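Local coordinates for protein H127A/Y244A mutant of alginate lyase AlyC3 in complex with dimannuronate (PDB 7C8F) that cleaves alginate as a polysaccharide lyase of family PL7, here a double mutant with dimannuronate bound, at residues 1-6 / 54-59; 32-37 / 69-74; 93-98 / 260-265. All blocks are in the same frame, centred on the assembly; numbering follows the deposited sequence.

Contact 1: residues 1-6 / 54-59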
# COMPACT_ATOMS: atom_id res chain seq x y z
N ASN B 1 6.02 4.43 36.25
CA ASN B 1 5.07 5.49 36.00
C ASN B 1 5.76 6.81 35.79
O ASN B 1 6.53 7.22 36.61
CB ASN B 1 4.12 5.61 37.17
CG ASN B 1 2.73 5.98 36.74
OD1 ASN B 1 2.30 5.65 35.66
ND2 ASN B 1 2.03 6.67 37.59
N VAL B 2 5.47 7.48 34.69
CA VAL B 2 6.08 8.78 34.43
C VAL B 2 5.37 9.79 35.31
O VAL B 2 4.17 9.74 35.46
CB VAL B 2 5.97 9.21 32.95
CG1 VAL B 2 6.45 10.62 32.79
CG2 VAL B 2 6.78 8.32 32.03
N GLN B 3 6.14 10.69 35.90
CA GLN B 3 5.63 11.71 36.82
C GLN B 3 5.68 13.14 36.32
O GLN B 3 6.41 13.43 35.42
CB GLN B 3 6.41 11.65 38.15
CG GLN B 3 7.91 11.51 38.02
CD GLN B 3 8.64 12.74 37.53
OE1 GLN B 3 8.32 13.87 37.91
NE2 GLN B 3 9.65 12.53 36.67
N PHE B 4 4.90 14.01 36.92
CA PHE B 4 4.85 15.41 36.56
C PHE B 4 5.11 16.24 37.80
O PHE B 4 4.66 15.90 38.87
CB PHE B 4 3.53 15.77 35.84
CG PHE B 4 3.32 14.99 34.58
CD1 PHE B 4 4.35 14.75 33.73
CD2 PHE B 4 2.11 14.46 34.28
CE1 PHE B 4 4.19 14.01 32.59
CE2 PHE B 4 1.95 13.71 33.13
CZ PHE B 4 2.99 13.49 32.29
N SER B 5 5.90 17.29 37.66
CA SER B 5 6.26 18.21 38.74
C SER B 5 7.00 19.36 38.13
O SER B 5 7.90 19.13 37.36
CB SER B 5 7.23 17.58 39.72
OG SER B 5 7.59 18.53 40.68
N ASN B 6 6.67 20.60 38.49
CA ASN B 6 7.41 21.75 38.00
C ASN B 6 8.56 22.17 38.91
O ASN B 6 9.05 23.24 38.75
CB ASN B 6 6.57 22.97 37.69
CG ASN B 6 5.82 23.49 38.90
OD1 ASN B 6 6.23 23.30 40.04
ND2 ASN B 6 4.70 24.15 38.63
N VAL B 54 4.18 18.46 32.88
CA VAL B 54 5.54 18.99 33.00
C VAL B 54 6.35 18.02 33.84
O VAL B 54 5.82 17.41 34.77
CB VAL B 54 5.53 20.41 33.62
CG1 VAL B 54 4.88 20.39 35.01
CG2 VAL B 54 6.94 21.00 33.70
N ASN B 55 7.63 17.87 33.51
CA ASN B 55 8.54 17.14 34.38
C ASN B 55 9.97 17.43 33.97
O ASN B 55 10.23 18.28 33.11
CB ASN B 55 8.23 15.64 34.47
CG ASN B 55 8.47 14.91 33.16
OD1 ASN B 55 9.23 15.36 32.31
ND2 ASN B 55 7.82 13.77 33.01
N GLN B 56 10.91 16.75 34.64
CA GLN B 56 12.34 16.99 34.43
C GLN B 56 12.77 16.73 33.00
O GLN B 56 13.79 17.26 32.57
CB GLN B 56 13.15 16.10 35.36
CG GLN B 56 12.69 14.65 35.37
CD GLN B 56 13.53 13.75 36.27
OE1 GLN B 56 14.75 13.90 36.35
NE2 GLN B 56 12.87 12.82 36.95
N TYR B 57 12.02 15.91 32.25
CA TYR B 57 12.38 15.57 30.88
C TYR B 57 11.56 16.31 29.83
O TYR B 57 11.88 16.21 28.64
CB TYR B 57 12.22 14.06 30.64
CG TYR B 57 13.10 13.17 31.49
CD1 TYR B 57 14.48 13.13 31.30
CD2 TYR B 57 12.56 12.36 32.48
CE1 TYR B 57 15.28 12.31 32.07
CE2 TYR B 57 13.36 11.54 33.26
CZ TYR B 57 14.72 11.51 33.05
OH TYR B 57 15.51 10.70 33.82
N PHE B 58 10.54 17.06 30.24
CA PHE B 58 9.62 17.72 29.31
C PHE B 58 9.14 18.99 30.01
O PHE B 58 8.27 18.94 30.89
CB PHE B 58 8.44 16.82 28.96
CG PHE B 58 7.42 17.46 28.04
CD1 PHE B 58 7.72 17.69 26.70
CD2 PHE B 58 6.18 17.86 28.52
CE1 PHE B 58 6.80 18.29 25.86
CE2 PHE B 58 5.26 18.46 27.67
CZ PHE B 58 5.57 18.68 26.34
N TYR B 59 9.70 20.13 29.62
CA TYR B 59 9.39 21.38 30.29
C TYR B 59 9.79 22.53 29.39
O TYR B 59 10.44 22.34 28.35
CB TYR B 59 10.11 21.46 31.65
CG TYR B 59 11.63 21.48 31.55
CD1 TYR B 59 12.36 20.30 31.48
CD2 TYR B 59 12.33 22.68 31.53
CE1 TYR B 59 13.75 20.31 31.39
CE2 TYR B 59 13.71 22.71 31.45
CZ TYR B 59 14.41 21.52 31.38
OH TYR B 59 15.79 21.56 31.29
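Asn55 turns its side chain to the N-terminal arm of the chain, residues 1-6, and meets it at Gln3 and Phe4. It opens a type I beta turn, Asn55 to Phe58, that leads into the edge strand 58-60 of the seven-stranded sheet, and its carboxamide also forms an Asx turn, with OD1 accepting from the backbone N of Tyr57.

Two hydrogen bonds tie the arm down. Asn55 ND2 donates a hydrogen bond to Gln3 O at 2.8 Å, the acceptor lying in the amide plane and the donor nearly along the C=O axis. Both ends of the amide are thus engaged: OD1 inside its own turn at 2.8 Å from Tyr57 N, ND2 across to the arm, which should hold the group against rotation. The first torsion of Asn55 (chi1 67°) sets CG between the backbone N and the carbonyl carbon, and the amide built on it serves both partners. The second bond runs from Ser5 N to Val54 O; the place of that oxygen is less certain.

Van der Waals contacts surround these bonds. Val2 CG1 comes to 3.4 Å from Asn55 ND2, the two side chains crossing at about a right angle. The Phe4 ring is met at its edge by the same nitrogen, 3.7 Å from CE1, with ring and amide planes 37° apart; elsewhere the ring packs edge-to-face with Phe44 and touches Ile53, which places the ring beside strand 42-44. At the far end Val54 touches the backbone of the arm where Ser5 passes into Asn6, and the Asn6 amide reaches on to the backbone N of Gly9. There Val54 CG1 lies 3.9 Å from Asn6 N and 4.1 Å from Asn6 CB.

Contact 2: residues 32-37 / 69-74; sequences SDAEGK and FKMKND
The carboxylate of Glu35 is met at OE2 by Lys72 NZ, 2.9 Å away, in a salt bridge that uses the anti lone pair, the one turned from OE1. The other carboxylate, that of Asp33, is approached from above its plane: Glu35 N donates to Asp33 OD1, closing an Asx turn within the type I turn from Asp33 to Gly36. The Asn73 amide brings ND2 to 3.0 Å from Ala34 O.

Ala34 CB packs against the extended Lys72 chain, 3.6 Å from CG and 3.7 Å from CE. An alanine in place of Lys72 would probably leave the Glu35 carboxylate without its charged mate and open a gap beside the methyl of Ala34. On the buried side Met71 has CG anti to the backbone N (chi1 -176°) and then bends, with SD 3.9 Å from Ala34 CB and CE 3.5 Å from Ser32 O. Ser32 OG itself is hydrogen-bonded to Asn40 O and Arg77 N.

This is loop-on-strand packing at the rim of a beta-jelly-roll lyase: the turn after strand 27-31 of one sheet closes over the end of strand 67-72 of the other.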
# COMPACT_ATOMS: atom_id res chain seq x y z
N SER B 32 8.84 7.70 27.27
CA SER B 32 9.29 6.56 27.98
C SER B 32 9.54 6.89 29.45
O SER B 32 9.84 7.97 29.78
CB SER B 32 10.63 6.14 27.39
OG SER B 32 10.53 5.72 26.07
N ASP B 33 9.41 5.87 30.27
CA ASP B 33 9.77 5.93 31.67
C ASP B 33 11.25 5.55 31.52
O ASP B 33 11.56 4.48 31.13
CB ASP B 33 8.99 4.90 32.47
CG ASP B 33 9.51 4.72 33.89
OD1 ASP B 33 10.50 5.27 34.27
OD2 ASP B 33 8.86 3.96 34.58
N ALA B 34 12.12 6.49 31.81
CA ALA B 34 13.55 6.25 31.62
C ALA B 34 14.03 5.04 32.40
O ALA B 34 14.99 4.38 31.98
CB ALA B 34 14.35 7.50 32.01
N GLU B 35 13.38 4.72 33.52
CA GLU B 35 13.78 3.58 34.35
C GLU B 35 12.76 2.45 34.32
O GLU B 35 12.77 1.58 35.19
CB GLU B 35 14.14 4.05 35.76
CG GLU B 35 15.42 4.87 35.72
CD GLU B 35 15.80 5.47 37.05
OE1 GLU B 35 15.13 5.16 38.05
OE2 GLU B 35 16.77 6.25 37.08
N GLY B 36 11.96 2.41 33.28
CA GLY B 36 11.04 1.34 33.11
C GLY B 36 11.61 0.31 32.15
O GLY B 36 12.73 0.37 31.79
N LYS B 37 10.80 -0.61 31.74
CA LYS B 37 11.21 -1.64 30.82
C LYS B 37 11.74 -1.16 29.48
O LYS B 37 11.47 -0.07 29.04
CB LYS B 37 10.09 -2.57 30.60
CG LYS B 37 9.61 -3.19 31.87
CD LYS B 37 8.99 -4.51 31.57
CE LYS B 37 8.44 -5.15 32.82
NZ LYS B 37 7.69 -6.39 32.50
N PHE B 69 13.20 18.76 25.58
CA PHE B 69 12.98 17.32 25.64
C PHE B 69 14.28 16.64 26.04
O PHE B 69 15.33 16.89 25.43
CB PHE B 69 12.58 16.75 24.27
CG PHE B 69 11.30 17.29 23.71
CD1 PHE B 69 11.26 18.50 23.02
CD2 PHE B 69 10.13 16.54 23.79
CE1 PHE B 69 10.09 18.97 22.46
CE2 PHE B 69 8.95 17.01 23.23
CZ PHE B 69 8.93 18.22 22.56
N LYS B 70 14.22 15.73 27.00
CA LYS B 70 15.35 14.89 27.37
C LYS B 70 14.91 13.44 27.46
O LYS B 70 13.75 13.14 27.74
CB LYS B 70 15.92 15.32 28.73
CG LYS B 70 16.38 16.77 28.76
CD LYS B 70 16.65 17.27 30.19
CE LYS B 70 18.10 17.12 30.57
NZ LYS B 70 18.35 17.71 31.92
N MET B 71 15.86 12.53 27.24
CA MET B 71 15.63 11.11 27.51
C MET B 71 16.96 10.39 27.61
O MET B 71 17.91 10.69 26.88
CB MET B 71 14.78 10.46 26.41
CG MET B 71 14.41 8.99 26.67
SD MET B 71 13.72 8.68 28.31
CE MET B 71 12.38 9.88 28.38
N LYS B 72 17.02 9.40 28.48
CA LYS B 72 18.19 8.54 28.61
C LYS B 72 17.90 7.13 28.16
O LYS B 72 16.79 6.69 28.17
CB LYS B 72 18.74 8.55 30.04
CG LYS B 72 17.83 8.03 31.11
CD LYS B 72 18.62 7.70 32.37
CE LYS B 72 17.72 7.35 33.53
NZ LYS B 72 18.44 6.77 34.72
N ASN B 73 18.95 6.44 27.77
CA ASN B 73 18.96 5.06 27.35
C ASN B 73 18.61 4.81 25.91
O ASN B 73 17.87 5.51 25.34
CB ASN B 73 18.17 4.12 28.28
CG ASN B 73 18.56 4.28 29.73
OD1 ASN B 73 19.70 4.38 30.07
ND2 ASN B 73 17.59 4.27 30.58
N ASP B 74 19.20 3.77 25.37
CA ASP B 74 19.03 3.40 24.01
C ASP B 74 17.60 3.02 23.73
O ASP B 74 17.01 2.35 24.51
CB ASP B 74 19.98 2.25 23.68
CG ASP B 74 20.25 2.08 22.21
OD1 ASP B 74 20.00 2.99 21.46
OD2 ASP B 74 20.74 1.03 21.82

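Contact 3: residues 93-98 / 260-265; sequences KLYTLS and YKALET
Tyr95 OH donates a 2.7 Å hydrogen bond to Glu264 OE2, reaching it on the anti side, 20° out of the carboxylate plane. Ring and carboxylate stand almost perpendicular, 85° apart, and the oxygen lies at the ring edge. Near the same ring plane is Tyr260 OH, 3.6 Å from Tyr95 CD2; the two tyrosine side chains run side by side, pointing the same way. Ala262 CB touches the same ring, 3.7 Å from Tyr95 CD2. The first torsion of Tyr95 (chi1 -58°) sets CG beside the backbone N, on the side of the sheet that carries Ala262 and Glu264.

The backbone sets this grouping. Strands 93-98 and 260-264 run antiparallel, and the reciprocal bonds of Leu94 with Leu263 and of Thr96 with Lys261 frame Tyr95 and Ala262 as a non-hydrogen-bonded pair. On the face that bears Leu94 and Leu263, the CB atoms of these two are 4.4 Å apart. At the outer end, Lys93 NZ lies 4.5 Å from Glu264 OE1, beyond a salt bridge, and is joined through one water to Thr265 O.

Further out, Phe86 stacks on the Tyr95 ring, while Phe238 of strand 235-240 touches Tyr95, Leu97 and Tyr260. The tyrosine face therefore looks inward to the opposing sheet, the packing of two antiparallel sheets that makes the beta-jelly roll of PL7 lyases.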
# COMPACT_ATOMS: atom_id res chain seq x y z
N LYS B 93 -3.75 19.35 -0.12
CA LYS B 93 -3.58 19.11 1.31
C LYS B 93 -2.10 19.05 1.63
O LYS B 93 -1.41 18.10 1.23
CB LYS B 93 -4.29 17.83 1.75
CG LYS B 93 -5.78 17.81 1.40
CD LYS B 93 -6.51 16.68 2.13
CE LYS B 93 -7.94 16.52 1.62
NZ LYS B 93 -8.86 17.43 2.35
N LEU B 94 -1.60 20.07 2.33
CA LEU B 94 -0.19 20.20 2.65
C LEU B 94 -0.06 20.38 4.15
O LEU B 94 -0.81 21.15 4.75
CB LEU B 94 0.43 21.42 1.94
CG LEU B 94 0.27 21.50 0.42
CD1 LEU B 94 0.92 22.76 -0.13
CD2 LEU B 94 0.86 20.27 -0.23
N TYR B 95 0.88 19.66 4.76
CA TYR B 95 1.04 19.60 6.20
C TYR B 95 2.46 19.99 6.55
O TYR B 95 3.41 19.43 5.99
CB TYR B 95 0.70 18.20 6.72
CG TYR B 95 -0.71 17.83 6.33
CD1 TYR B 95 -0.97 17.20 5.12
CD2 TYR B 95 -1.79 18.18 7.13
CE1 TYR B 95 -2.26 16.90 4.73
CE2 TYR B 95 -3.08 17.88 6.75
CZ TYR B 95 -3.31 17.25 5.54
OH TYR B 95 -4.60 16.93 5.14
N THR B 96 2.62 20.97 7.45
CA THR B 96 3.93 21.55 7.72
C THR B 96 4.25 21.50 9.20
O THR B 96 3.44 21.89 10.04
CB THR B 96 4.03 23.00 7.22
OG1 THR B 96 3.81 23.03 5.80
CG2 THR B 96 5.42 23.56 7.51
N LEU B 97 5.45 21.03 9.51
CA LEU B 97 6.00 21.06 10.85
C LEU B 97 7.20 21.99 10.80
O LEU B 97 8.10 21.80 9.98
CB LEU B 97 6.44 19.66 11.28
CG LEU B 97 6.86 19.53 12.74
CD1 LEU B 97 5.60 19.58 13.64
CD2 LEU B 97 7.67 18.23 12.95
N SER B 98 7.19 22.99 11.64
CA SER B 98 8.25 23.97 11.70
C SER B 98 8.88 23.99 13.06
O SER B 98 8.21 24.12 14.02
CB SER B 98 7.72 25.36 11.39
OG SER B 98 7.08 25.42 10.17
N TYR B 260 2.84 23.50 14.00
CA TYR B 260 2.17 22.59 13.07
C TYR B 260 1.07 23.33 12.35
O TYR B 260 0.32 24.02 12.95
CB TYR B 260 1.56 21.37 13.76
CG TYR B 260 0.58 20.58 12.91
CD1 TYR B 260 1.00 19.84 11.85
CD2 TYR B 260 -0.75 20.55 13.22
CE1 TYR B 260 0.11 19.13 11.09
CE2 TYR B 260 -1.64 19.85 12.46
CZ TYR B 260 -1.19 19.14 11.41
OH TYR B 260 -2.06 18.44 10.68
N LYS B 261 0.99 23.16 11.05
CA LYS B 261 -0.02 23.79 10.26
C LYS B 261 -0.53 22.90 9.14
O LYS B 261 0.23 22.32 8.46
CB LYS B 261 0.54 25.05 9.63
CG LYS B 261 -0.50 25.90 9.01
CD LYS B 261 0.00 27.32 8.89
CE LYS B 261 -0.21 28.10 10.18
NZ LYS B 261 1.05 28.43 10.91
N ALA B 262 -1.82 22.81 9.01
CA ALA B 262 -2.44 22.08 7.93
C ALA B 262 -3.03 23.07 6.94
O ALA B 262 -3.73 23.93 7.33
CB ALA B 262 -3.53 21.20 8.47
N LEU B 263 -2.69 22.93 5.69
CA LEU B 263 -3.24 23.78 4.65
C LEU B 263 -4.07 22.94 3.71
O LEU B 263 -3.57 22.37 2.82
CB LEU B 263 -2.15 24.48 3.88
CG LEU B 263 -1.22 25.30 4.72
CD1 LEU B 263 -0.20 26.00 3.87
CD2 LEU B 263 -1.93 26.31 5.58
N GLU B 264 -5.34 22.90 3.96
CA GLU B 264 -6.28 22.13 3.17
C GLU B 264 -7.19 23.05 2.39
O GLU B 264 -7.94 23.76 2.96
CB GLU B 264 -7.08 21.19 4.06
CG GLU B 264 -6.23 20.21 4.85
CD GLU B 264 -7.02 19.37 5.81
OE1 GLU B 264 -8.16 19.74 6.10
OE2 GLU B 264 -6.53 18.37 6.26
N THR B 265 -7.05 23.04 1.08
CA THR B 265 -7.79 23.91 0.19
C THR B 265 -8.69 23.13 -0.74
O THR B 265 -8.66 21.95 -0.73
CB THR B 265 -6.82 24.76 -0.60
OG1 THR B 265 -5.89 23.93 -1.29
CG2 THR B 265 -6.06 25.65 0.34
O HOH W 1 -9.14 20.16 1.42

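In the fold
Contacts 1 and 2 sit together, their centres 12 Å apart, while the centre of contact 3 lies about 30 Å from that of contact 1 and about 31 Å from that of contact 2. All three reach the seven-stranded antiparallel sheet: contact 1 at edge strand 58-60, contact 2 at the neighbouring strand 67-72, contact 3 at the next two strands, where 250-264 pairs with 93-103. The first two touch directly, through Tyr57 O and Lys70 N and through the rings of Phe58 and Phe69, and their segments alternate along the chain; contact 3 follows both. Thus the C-terminal part of the chain is built into the middle of the sheet, while the N-terminal arm fastens at its edge.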